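DyP-type peroxidase (Pleurotus ostreatus PC15, PDB 6FSK) is a heme-dependent dye-decolorizing peroxidase that probably uses peroxide to oxidise dyes and other substrates, apparently including Mn(II). Local coordinates at residues A[196-201]-A[352-357]; A[211-216]-A[345-350]; A[4-9]-A[47-52]; A[218-223]-A[230-235]. The protein carries 1 engineered substitution. All blocks are in the same frame, centred on the assembly; numbering follows the deposited sequence.

Contact 1: A[196-201]-A[352-357]; sequences PAVEQF and RIIRRG. With HEM (protoporphyrin IX containing Fe), chain C.
HEM O2A, a propionate oxygen of the heme, is gripped by both terminal nitrogens of one guanidinium: Arg-355 NH2 donates to it over 2.9 Å and Arg-355 NH1 over 3.1 Å. The oxygen lies at the edge of the guanidinium, in its plane. One face of the same group rests on the porphyrin, with HEM C3D 3.4 Å from the guanidinium plane, over its centre. The bend at chi3 (-63°) sets NE close to HEM C3D, after CD has passed near HEM C1D. Asp-191 and the carbonyl oxygen of Ser-194 bind NH1 and NH2 in turn, so heme and protein together fix the rotation of the group. Asp-191 belongs to the GXXDG motif of dye-decolorizing peroxidases, and its pairing with an arginine over the heme is consistent with the distal side of that family, across from the axial His-329.

Arg-355 lies on strand 354-360, an edge strand of the eight-stranded antiparallel sheet; Ile-354 on that strand, with Ile-353 and Arg-352 just before it, meets segment 196-201. The ring of Pro-196 is the main point of contact. Its CD comes within 3.2 Å of Ile-353 O, while its CG packs on Ile-354 CG1 at 3.8 Å. CB of the same ring lies over the centre of one face of the Arg-352 guanidinium, which also makes a cation-pi contact with Tyr-334. Further along, Val-198 CG2 touches Ile-354 CD1 at 4.2 Å, the two side chains crossing at about a right angle. On the heme side, Ile-353 CG1 reaches HEM CMD at 3.9 Å.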
# COMPACT_ATOMS: atom_id res chain seq x y z
N PRO A 196 10.93 -0.91 3.37
CA PRO A 196 12.29 -1.34 3.12
C PRO A 196 13.21 -0.13 3.05
O PRO A 196 12.83 0.93 2.48
CB PRO A 196 12.22 -1.97 1.75
CG PRO A 196 11.02 -1.25 1.10
CD PRO A 196 10.04 -1.20 2.23
N ALA A 197 14.41 -0.29 3.57
CA ALA A 197 15.44 0.72 3.26
C ALA A 197 15.99 0.44 1.87
O ALA A 197 16.15 -0.72 1.49
CB ALA A 197 16.54 0.67 4.29
N VAL A 198 16.39 1.49 1.14
CA VAL A 198 16.81 1.36 -0.23
C VAL A 198 18.26 1.81 -0.30
O VAL A 198 18.61 2.95 0.03
CB VAL A 198 15.94 2.24 -1.14
CG1 VAL A 198 16.43 2.18 -2.55
CG2 VAL A 198 14.49 1.72 -1.02
N GLU A 199 19.11 0.88 -0.71
CA GLU A 199 20.51 1.20 -0.91
C GLU A 199 20.63 2.38 -1.86
O GLU A 199 19.90 2.55 -2.86
CB GLU A 199 21.30 0.01 -1.44
CG GLU A 199 21.38 -1.18 -0.54
CD GLU A 199 22.48 -2.15 -1.02
OE1 GLU A 199 23.66 -1.60 -1.14
OE2 GLU A 199 22.26 -3.35 -1.23
N GLN A 200 21.68 3.17 -1.58
CA GLN A 200 21.98 4.37 -2.38
C GLN A 200 20.97 5.51 -2.16
O GLN A 200 21.02 6.54 -2.90
CB GLN A 200 22.18 4.08 -3.86
CG GLN A 200 23.15 2.91 -4.10
CD GLN A 200 23.50 2.76 -5.53
OE1 GLN A 200 22.91 1.95 -6.28
NE2 GLN A 200 24.45 3.58 -5.96
N PHE A 201 20.08 5.34 -1.21
CA PHE A 201 19.03 6.33 -0.87
C PHE A 201 19.00 6.47 0.63
O PHE A 201 19.22 7.57 1.17
CB PHE A 201 17.66 6.06 -1.46
CG PHE A 201 16.67 7.12 -1.09
CD1 PHE A 201 16.72 8.35 -1.66
CD2 PHE A 201 15.67 6.89 -0.14
CE1 PHE A 201 15.83 9.34 -1.29
CE2 PHE A 201 14.83 7.85 0.23
CZ PHE A 201 14.90 9.09 -0.34
N ARG A 352 9.24 -6.76 -1.72
CA ARG A 352 9.11 -5.58 -0.88
C ARG A 352 8.40 -4.48 -1.65
O ARG A 352 8.53 -4.36 -2.88
CB ARG A 352 10.49 -5.07 -0.38
CG ARG A 352 11.21 -6.16 0.39
CD ARG A 352 10.53 -6.69 1.59
NE ARG A 352 10.16 -5.66 2.58
CZ ARG A 352 10.93 -5.18 3.50
NH1 ARG A 352 12.25 -5.53 3.59
NH2 ARG A 352 10.47 -4.26 4.32
N ILE A 353 7.67 -3.65 -0.89
CA ILE A 353 6.96 -2.51 -1.44
C ILE A 353 7.09 -1.34 -0.54
O ILE A 353 7.26 -1.48 0.68
CB ILE A 353 5.43 -2.83 -1.66
CG1 ILE A 353 4.74 -3.20 -0.31
CG2 ILE A 353 5.23 -3.90 -2.69
CD1 ILE A 353 3.23 -3.34 -0.46
N ILE A 354 7.03 -0.13 -1.16
CA ILE A 354 7.02 1.07 -0.39
C ILE A 354 5.59 1.58 -0.43
O ILE A 354 5.08 1.87 -1.49
CB ILE A 354 7.99 2.15 -0.93
CG1 ILE A 354 9.44 1.70 -0.71
CG2 ILE A 354 7.71 3.47 -0.27
CD1 ILE A 354 10.41 2.63 -1.42
N ARG A 355 4.98 1.77 0.75
CA ARG A 355 3.57 2.23 0.83
C ARG A 355 3.46 3.70 1.12
O ARG A 355 4.24 4.28 1.92
CB ARG A 355 2.84 1.48 1.92
CG ARG A 355 2.68 0.04 1.62
CD ARG A 355 2.27 -0.80 2.84
NE ARG A 355 3.32 -0.77 3.88
CZ ARG A 355 3.08 -0.40 5.13
NH1 ARG A 355 1.85 -0.10 5.58
NH2 ARG A 355 4.08 -0.33 5.96
N ARG A 356 2.52 4.37 0.46
CA ARG A 356 2.30 5.80 0.63
C ARG A 356 0.77 6.02 0.89
O ARG A 356 0.22 6.96 0.31
CB ARG A 356 2.76 6.62 -0.56
CG ARG A 356 4.18 6.44 -0.94
CD ARG A 356 5.14 7.05 0.08
NE ARG A 356 6.51 6.94 -0.36
CZ ARG A 356 7.58 6.74 0.41
NH1 ARG A 356 7.49 6.60 1.69
NH2 ARG A 356 8.79 6.68 -0.18
N GLY A 357 0.15 5.21 1.72
CA GLY A 357 -1.31 5.34 2.00
C GLY A 357 -1.70 6.61 2.66
O GLY A 357 -0.89 7.29 3.36
CHA HEM C . 1.64 -3.10 7.26
CHB HEM C . -2.98 -1.84 7.76
CHC HEM C . -3.71 -2.92 3.13
CHD HEM C . 0.86 -4.49 2.69
C1A HEM C . 0.46 -2.65 7.84
C2A HEM C . 0.29 -2.20 9.19
C3A HEM C . -0.98 -1.81 9.32
C4A HEM C . -1.62 -2.08 8.07
CMA HEM C . -1.64 -1.32 10.57
CAA HEM C . 1.38 -2.23 10.26
CBA HEM C . 2.21 -0.97 10.45
CGA HEM C . 3.15 -0.70 9.29
O1A HEM C . 4.18 -1.36 9.16
O2A HEM C . 2.85 0.23 8.50
C1B HEM C . -3.63 -2.02 6.54
C2B HEM C . -4.95 -1.69 6.24
C3B HEM C . -5.19 -1.95 4.93
C4B HEM C . -3.93 -2.50 4.42
CMB HEM C . -5.97 -1.18 7.22
CAB HEM C . -6.39 -1.82 4.07
CBB HEM C . -7.39 -1.02 4.34
C1C HEM C . -2.61 -3.52 2.58
C2C HEM C . -2.44 -4.06 1.30
C3C HEM C . -1.17 -4.54 1.15
C4C HEM C . -0.49 -4.21 2.38
CMC HEM C . -3.52 -4.07 0.25
CAC HEM C . -0.48 -5.28 0.06
CBC HEM C . -1.12 -6.07 -0.83
C1D HEM C . 1.45 -4.16 3.91
C2D HEM C . 2.92 -4.32 4.10
C3D HEM C . 3.14 -3.87 5.39
C4D HEM C . 1.82 -3.55 5.93
CMD HEM C . 3.94 -4.77 3.12
CAD HEM C . 4.45 -3.86 6.17
CBD HEM C . 4.76 -5.16 6.82
CGD HEM C . 6.13 -5.15 7.47
O1D HEM C . 6.12 -5.55 8.66
O2D HEM C . 7.08 -4.68 6.89
NA HEM C . -0.76 -2.68 7.16
NB HEM C . -3.04 -2.59 5.46
NC HEM C . -1.41 -3.74 3.29
ND HEM C . 0.85 -3.78 5.04
FE HEM C . -1.10 -3.27 5.27

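Contact 2: A[211-216]-A[345-350]; sequences PIRPGF and KADIDN
Phe-216 and Asp-349 meet in a CH-pi contact: Asp-349 CB lies 3.7 Å from the centroid of the Phe-216 ring, 16° off the ring normal and shifted toward the rim. The two residues belong to short 3-10 segments, 214-216 and 349-350, and the latter is entered through an Asx turn at Asp-347. Asn-350 follows, its CA 3.6 Å from Phe-216 CD1. On Asp-349 the carboxylate stands steeply to the ring, the planes 83° apart, and its CG packs on Ile-212 CG2 at 3.5 Å. With CG1 of Ile-212 in the crowded position between the backbone N and the carbonyl carbon (chi1 75°), CG2 stands anti to the carbonyl carbon and meets the carboxylate.

Two waters form the next shell and carry the polar exchange with Arg-213. Water 1 accepts from Arg-213 N and NE, lying at the edge of the guanidinium in its plane, and donates to Asp-349 OD2. Water 2 accepts from Arg-213 NH2 and donates to both Asp-347 OD2 and Asp-349 OD2. The latter oxygen therefore receives two water protons, each over 2.7 Å. Arg-213 NH2 and Asp-347 OD2 themselves stay 4.1 Å apart, beyond a salt bridge, although their opposite charges would still attract.

Outside the pair, backbone bonds of Ile-212 to Ala-197 and Glu-199 hold the strand, and Ser-387 binds the backbone of Phe-216. What positions the aspartates relative to each other is the Asx bond itself, from Asp-349 N to Asp-347 OD1, 3.0 Å long and met nearly along the carboxylate C-O axis.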
# COMPACT_ATOMS: atom_id res chain seq x y z
N PRO A 211 18.60 -3.22 4.21
CA PRO A 211 18.44 -2.44 2.97
C PRO A 211 18.47 -3.35 1.74
O PRO A 211 19.20 -4.35 1.72
CB PRO A 211 19.61 -1.47 2.95
CG PRO A 211 20.56 -2.01 3.91
CD PRO A 211 19.92 -3.05 4.77
N ILE A 212 17.67 -2.95 0.73
CA ILE A 212 17.54 -3.66 -0.55
C ILE A 212 18.04 -2.79 -1.68
O ILE A 212 18.07 -1.56 -1.59
CB ILE A 212 16.07 -4.08 -0.80
CG1 ILE A 212 15.19 -2.92 -1.19
CG2 ILE A 212 15.57 -4.92 0.38
CD1 ILE A 212 13.75 -3.37 -1.45
N ARG A 213 18.47 -3.44 -2.76
CA ARG A 213 18.98 -2.74 -3.92
C ARG A 213 17.86 -1.84 -4.54
O ARG A 213 16.68 -2.18 -4.54
CB ARG A 213 19.52 -3.70 -4.94
CG ARG A 213 20.94 -4.19 -4.56
CD ARG A 213 21.30 -5.37 -5.34
NE ARG A 213 20.59 -6.60 -4.98
CZ ARG A 213 20.47 -7.69 -5.71
NH1 ARG A 213 21.03 -7.81 -6.91
NH2 ARG A 213 19.79 -8.75 -5.19
N PRO A 214 18.27 -0.71 -5.12
CA PRO A 214 17.28 0.27 -5.61
C PRO A 214 16.47 -0.31 -6.76
O PRO A 214 15.33 0.17 -7.00
CB PRO A 214 18.15 1.48 -6.00
CG PRO A 214 19.50 0.87 -6.32
CD PRO A 214 19.65 -0.17 -5.24
N GLY A 215 16.98 -1.25 -7.57
CA GLY A 215 16.25 -1.86 -8.65
C GLY A 215 15.08 -2.72 -8.27
O GLY A 215 14.34 -3.15 -9.16
N PHE A 216 14.86 -2.95 -6.96
CA PHE A 216 13.60 -3.60 -6.51
C PHE A 216 12.47 -2.54 -6.44
O PHE A 216 11.32 -2.96 -6.32
CB PHE A 216 13.82 -4.28 -5.18
CG PHE A 216 14.70 -5.49 -5.31
CD1 PHE A 216 14.31 -6.60 -6.05
CD2 PHE A 216 15.98 -5.49 -4.76
CE1 PHE A 216 15.16 -7.70 -6.23
CE2 PHE A 216 16.78 -6.59 -4.97
CZ PHE A 216 16.42 -7.68 -5.72
N LYS A 345 15.78 -20.07 3.15
CA LYS A 345 16.78 -18.99 3.01
C LYS A 345 16.52 -18.20 1.72
O LYS A 345 17.39 -18.01 0.81
CB LYS A 345 18.19 -19.60 3.03
CG LYS A 345 18.48 -20.44 4.26
CD LYS A 345 19.41 -19.73 5.24
CE LYS A 345 20.85 -19.72 4.72
NZ LYS A 345 21.89 -19.55 5.78
N ALA A 346 15.27 -17.80 1.56
CA ALA A 346 14.83 -17.14 0.36
C ALA A 346 15.24 -15.70 0.34
O ALA A 346 15.28 -15.05 1.35
CB ALA A 346 13.32 -17.21 0.23
N ASP A 347 15.46 -15.21 -0.87
CA ASP A 347 15.65 -13.80 -1.07
C ASP A 347 14.28 -13.23 -1.45
O ASP A 347 13.81 -13.47 -2.54
CB ASP A 347 16.66 -13.61 -2.21
CG ASP A 347 16.94 -12.18 -2.53
OD1 ASP A 347 16.23 -11.28 -2.09
OD2 ASP A 347 17.97 -11.91 -3.24
N ILE A 348 13.66 -12.47 -0.56
CA ILE A 348 12.36 -11.88 -0.88
C ILE A 348 12.47 -10.36 -1.04
O ILE A 348 11.49 -9.61 -0.88
CB ILE A 348 11.31 -12.22 0.21
CG1 ILE A 348 11.75 -11.78 1.60
CG2 ILE A 348 11.03 -13.74 0.12
CD1 ILE A 348 10.63 -11.92 2.67
N ASP A 349 13.65 -9.84 -1.46
CA ASP A 349 13.74 -8.38 -1.75
C ASP A 349 12.77 -7.94 -2.85
O ASP A 349 12.28 -6.84 -2.76
CB ASP A 349 15.18 -7.97 -2.09
CG ASP A 349 16.14 -8.13 -0.88
OD1 ASP A 349 15.74 -8.51 0.22
OD2 ASP A 349 17.32 -7.82 -1.11
N ASN A 350 12.49 -8.84 -3.80
CA ASN A 350 11.53 -8.52 -4.83
C ASN A 350 10.10 -8.57 -4.39
O ASN A 350 9.24 -8.17 -5.16
CB ASN A 350 11.74 -9.39 -6.08
CG ASN A 350 11.31 -10.83 -5.90
OD1 ASN A 350 11.16 -11.35 -4.78
ND2 ASN A 350 11.33 -11.56 -7.01
O HOH W 1 19.06 -6.29 -2.50
O HOH W 2 18.99 -9.45 -2.43
O HOH W 3 10.73 -5.66 -6.91

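Contact 3: A[4-9]-A[47-52]; sequences DLNNIQ and TSAGII
Ile-8 and Leu-5 offer their carbonyl oxygens to the first backbone N-H groups of helix 48-63. Ser-48 N donates to Ile-8 O over 2.8 Å, arriving nearly along the C=O axis. Ala-49 N donates to Leu-5 O over 3.0 Å, but from above the carbonyl plane, 66° out of it. A single beta bridge between Gln-9 and Thr-47 adjoins these bonds, and Thr-47 CA makes a CA-H...O contact with Ile-8 O.

Side-chain polar bonds add to the backbone ones. Thr-47 is the N-cap of the helix: its OG1 lies between the backbone N and the carbonyl carbon (chi1 75°) and accepts from Gly-50 N over 3.0 Å. Water 4 lies between this hydroxyl and Asn-6 OD1. The buried Ser-48 OG sits 3.5 Å from Ile-8 CG2 and is hydrogen-bonded to Leu-13 O.

Apolar contacts come from Leu-5. Its CB lies 4.0 Å from Ala-49 CB, and its CD1 meets Ile-52 CD1 at 3.5 Å, where the two side chains cross at about a right angle.

The first-turn nitrogens of residues 48, 49 and 50, which lack acceptors within the helix, are thus all satisfied. Two of their acceptors are carbonyls of segment 4-9, so the N-terminal segment completes the helix cap, and its oxygens would interact favourably with the helix dipole.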
# COMPACT_ATOMS: atom_id res chain seq x y z
N ASP A 4 20.25 9.45 -9.44
CA ASP A 4 20.01 10.81 -9.78
C ASP A 4 18.69 11.20 -9.16
O ASP A 4 17.64 11.01 -9.79
CB ASP A 4 19.97 11.02 -11.28
CG ASP A 4 19.78 12.50 -11.64
OD1 ASP A 4 19.68 13.38 -10.78
OD2 ASP A 4 19.76 12.75 -12.84
N LEU A 5 18.73 11.77 -7.97
CA LEU A 5 17.46 12.05 -7.26
C LEU A 5 16.65 13.18 -7.91
O LEU A 5 15.43 13.32 -7.66
CB LEU A 5 17.70 12.38 -5.81
CG LEU A 5 18.32 11.27 -4.98
CD1 LEU A 5 18.41 11.75 -3.52
CD2 LEU A 5 17.59 9.94 -5.08
N ASN A 6 17.32 14.02 -8.70
CA ASN A 6 16.62 14.97 -9.58
C ASN A 6 15.82 14.36 -10.70
O ASN A 6 15.05 15.08 -11.36
CB ASN A 6 17.60 15.92 -10.26
CG ASN A 6 18.29 16.77 -9.26
OD1 ASN A 6 17.69 17.57 -8.58
ND2 ASN A 6 19.59 16.58 -9.14
N ASN A 7 16.01 13.08 -10.98
CA ASN A 7 15.38 12.42 -12.11
C ASN A 7 14.20 11.53 -11.66
O ASN A 7 13.49 11.03 -12.50
CB ASN A 7 16.36 11.54 -12.93
CG ASN A 7 15.86 11.23 -14.31
OD1 ASN A 7 15.25 12.06 -14.99
ND2 ASN A 7 16.04 9.99 -14.68
N ILE A 8 14.03 11.39 -10.35
CA ILE A 8 13.04 10.41 -9.77
C ILE A 8 11.88 11.19 -9.16
O ILE A 8 12.06 12.13 -8.36
CB ILE A 8 13.74 9.54 -8.69
CG1 ILE A 8 14.78 8.66 -9.38
CG2 ILE A 8 12.73 8.63 -8.00
CD1 ILE A 8 15.91 8.23 -8.45
N GLN A 9 10.66 10.80 -9.47
CA GLN A 9 9.55 11.41 -8.84
C GLN A 9 9.51 11.17 -7.35
O GLN A 9 9.68 10.06 -6.88
CB GLN A 9 8.21 10.99 -9.53
CG GLN A 9 8.03 11.49 -10.96
CD GLN A 9 6.58 11.33 -11.41
OE1 GLN A 9 5.70 11.92 -10.77
NE2 GLN A 9 6.35 10.62 -12.50
N THR A 47 10.48 16.21 -7.41
CA THR A 47 11.49 15.14 -7.43
C THR A 47 11.93 14.71 -6.03
O THR A 47 11.70 15.37 -5.03
CB THR A 47 12.75 15.56 -8.25
OG1 THR A 47 13.47 16.49 -7.44
CG2 THR A 47 12.34 16.11 -9.54
N SER A 48 12.65 13.57 -5.99
CA SER A 48 13.20 13.07 -4.73
C SER A 48 14.22 14.06 -4.13
O SER A 48 14.23 14.27 -2.94
CB SER A 48 13.88 11.74 -4.92
OG SER A 48 12.90 10.75 -5.21
N ALA A 49 14.99 14.68 -5.02
CA ALA A 49 15.85 15.79 -4.57
C ALA A 49 15.08 16.93 -3.96
O ALA A 49 15.52 17.57 -2.97
CB ALA A 49 16.71 16.25 -5.73
N GLY A 50 13.93 17.24 -4.54
CA GLY A 50 13.09 18.30 -4.02
C GLY A 50 12.53 17.98 -2.66
O GLY A 50 12.37 18.86 -1.79
N ILE A 51 12.16 16.70 -2.47
CA ILE A 51 11.65 16.26 -1.20
C ILE A 51 12.68 16.54 -0.10
O ILE A 51 12.33 17.02 0.96
CB ILE A 51 11.32 14.77 -1.23
CG1 ILE A 51 10.16 14.44 -2.18
CG2 ILE A 51 11.00 14.27 0.15
CD1 ILE A 51 8.83 15.04 -1.80
N ILE A 52 13.93 16.19 -0.40
CA ILE A 52 14.96 16.31 0.61
C ILE A 52 15.18 17.80 0.91
O ILE A 52 15.25 18.20 2.13
CB ILE A 52 16.22 15.65 0.09
CG1 ILE A 52 16.04 14.16 0.08
CG2 ILE A 52 17.41 15.99 1.07
CD1 ILE A 52 17.07 13.40 -0.72
O HOH W 4 15.26 18.06 -8.64

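Contact 4: A[218-223]-A[230-235]; sequences LAKENG and RPDWAK
A type II beta turn from Leu-218 to Glu-221 packs against segment 230-235, which contains the short 3-10 segment 232-234, within the long loop between strands 211-212 and 238-247. Lys-220, third residue of the turn, extends its side chain past Arg-230 in the opposite direction. Bends at chi3 (57°) and chi4 carry its end to the backbone, where Lys-220 NZ donates to Arg-230 O over 3.0 Å from above the carbonyl plane. The ammonium also binds Ala-227 O, and it forms a long salt bridge of 3.7 Å with Asp-232 OD1. On the way, Lys-220 CD passes 3.2 Å from Pro-231 O.

The body of the turn rests on residues 234-235 as well. Ala-219 CB lies 3.4 Å from Ala-234 O, and Ala-219 O receives a CA-H...O contact from Lys-235 CA. Glu-221 OE2 touches Lys-235 CE at 3.4 Å. Since Asp-236 brings a like charge close to this carboxylate, the Lys-235 ammonium, nearby but beyond a salt bridge, may ease the repulsion.

Backbone bonds of Ala-219 to Asp-236 and Gly-237 hold the turn beside the entry to strand 238-247, while Trp-233 packs on Ala-477 and Lys-481 of helix 475-481.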
# COMPACT_ATOMS: atom_id res chain seq x y z
N LEU A 218 12.97 0.86 -8.38
CA LEU A 218 13.11 1.62 -9.58
C LEU A 218 13.50 0.75 -10.70
O LEU A 218 14.48 0.03 -10.60
CB LEU A 218 14.18 2.67 -9.34
CG LEU A 218 14.00 3.74 -8.28
CD1 LEU A 218 15.32 4.51 -8.03
CD2 LEU A 218 12.91 4.69 -8.67
N ALA A 219 12.81 0.85 -11.85
CA ALA A 219 13.20 0.08 -13.01
C ALA A 219 14.61 0.46 -13.54
O ALA A 219 15.01 1.62 -13.48
CB ALA A 219 12.20 0.29 -14.13
N LYS A 220 15.28 -0.61 -13.96
CA LYS A 220 16.63 -0.57 -14.56
C LYS A 220 17.68 0.03 -13.66
O LYS A 220 18.66 0.59 -14.14
CB LYS A 220 16.59 0.21 -15.88
CG LYS A 220 15.61 -0.37 -16.88
CD LYS A 220 15.70 0.22 -18.28
CE LYS A 220 17.08 0.09 -18.90
NZ LYS A 220 17.23 -1.07 -19.78
N GLU A 221 17.51 -0.06 -12.37
CA GLU A 221 18.61 0.24 -11.42
C GLU A 221 19.09 -1.07 -10.90
O GLU A 221 18.54 -2.12 -11.15
CB GLU A 221 18.13 1.16 -10.30
CG GLU A 221 17.88 2.59 -10.70
CD GLU A 221 19.12 3.43 -11.02
OE1 GLU A 221 20.27 2.91 -10.91
OE2 GLU A 221 18.94 4.61 -11.37
N ASN A 222 20.23 -1.03 -10.23
CA ASN A 222 20.86 -2.26 -9.76
C ASN A 222 19.90 -3.12 -8.93
O ASN A 222 19.30 -2.59 -7.97
CB ASN A 222 22.05 -1.81 -8.90
CG ASN A 222 22.84 -2.95 -8.37
OD1 ASN A 222 23.06 -3.93 -9.07
ND2 ASN A 222 23.33 -2.82 -7.14
N GLY A 223 19.72 -4.36 -9.33
CA GLY A 223 18.79 -5.27 -8.76
C GLY A 223 17.51 -5.53 -9.47
O GLY A 223 16.71 -6.43 -9.05
N ARG A 230 13.68 -4.10 -20.45
CA ARG A 230 12.91 -2.92 -20.36
C ARG A 230 13.55 -1.78 -21.20
O ARG A 230 14.79 -1.74 -21.34
CB ARG A 230 12.85 -2.53 -18.86
CG ARG A 230 11.85 -3.44 -18.13
CD ARG A 230 11.79 -3.13 -16.65
NE ARG A 230 10.64 -3.82 -16.09
CZ ARG A 230 10.37 -4.03 -14.79
NH1 ARG A 230 11.22 -3.60 -13.85
NH2 ARG A 230 9.22 -4.64 -14.46
N PRO A 231 12.76 -0.84 -21.69
CA PRO A 231 13.30 0.25 -22.49
C PRO A 231 14.02 1.24 -21.72
O PRO A 231 13.77 1.40 -20.51
CB PRO A 231 12.03 0.83 -23.14
CG PRO A 231 11.00 0.67 -22.03
CD PRO A 231 11.28 -0.69 -21.52
N ASP A 232 15.01 1.90 -22.33
CA ASP A 232 15.80 2.87 -21.62
C ASP A 232 14.95 3.96 -20.92
O ASP A 232 15.29 4.44 -19.85
CB ASP A 232 16.80 3.55 -22.58
CG ASP A 232 18.02 2.67 -22.85
OD1 ASP A 232 18.21 1.66 -22.14
OD2 ASP A 232 18.79 3.02 -23.77
N TRP A 233 13.83 4.37 -21.50
CA TRP A 233 13.06 5.42 -20.90
C TRP A 233 12.46 5.02 -19.52
O TRP A 233 12.13 5.92 -18.71
CB TRP A 233 11.94 5.93 -21.86
CG TRP A 233 10.77 5.05 -22.13
CD1 TRP A 233 10.53 4.32 -23.24
CD2 TRP A 233 9.63 4.84 -21.30
NE1 TRP A 233 9.35 3.66 -23.15
CE2 TRP A 233 8.77 3.98 -21.97
CE3 TRP A 233 9.25 5.34 -20.07
CZ2 TRP A 233 7.56 3.57 -21.41
CZ3 TRP A 233 8.06 4.96 -19.55
CH2 TRP A 233 7.24 4.06 -20.21
N ALA A 234 12.34 3.72 -19.30
CA ALA A 234 11.76 3.19 -18.06
C ALA A 234 12.72 3.31 -16.90
O ALA A 234 12.31 3.24 -15.73
CB ALA A 234 11.31 1.76 -18.24
N LYS A 235 14.01 3.60 -17.14
CA LYS A 235 14.92 3.78 -16.00
C LYS A 235 14.43 4.82 -15.06
O LYS A 235 13.99 5.91 -15.44
CB LYS A 235 16.32 4.20 -16.49
CG LYS A 235 17.30 4.32 -15.37
CD LYS A 235 18.71 4.65 -15.91
CE LYS A 235 19.63 4.57 -14.72
NZ LYS A 235 20.96 4.18 -15.25

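From the N terminus, contact 3 closes first, bringing segment 4-9 to the start of helix 48-63 before any other contact opens. The remaining three are nested: contact 1 opens at 196-201, contact 2 at 211-216, and contact 4 opens and closes innermost, between 218 and 235. Segment 345-350 then closes contact 2 and segment 352-357 closes contact 1. The short parallel strands 197-198 and 211-212 join contacts 1 and 2 by backbone bonds, and Gly-215 N with Asn-222 O probably does so for contacts 2 and 4. Phe-201 on Leu-5 and Ile-52, and Ile-8 on Leu-218, link the N-terminal segment and helix 48-63 to contacts 1 and 4.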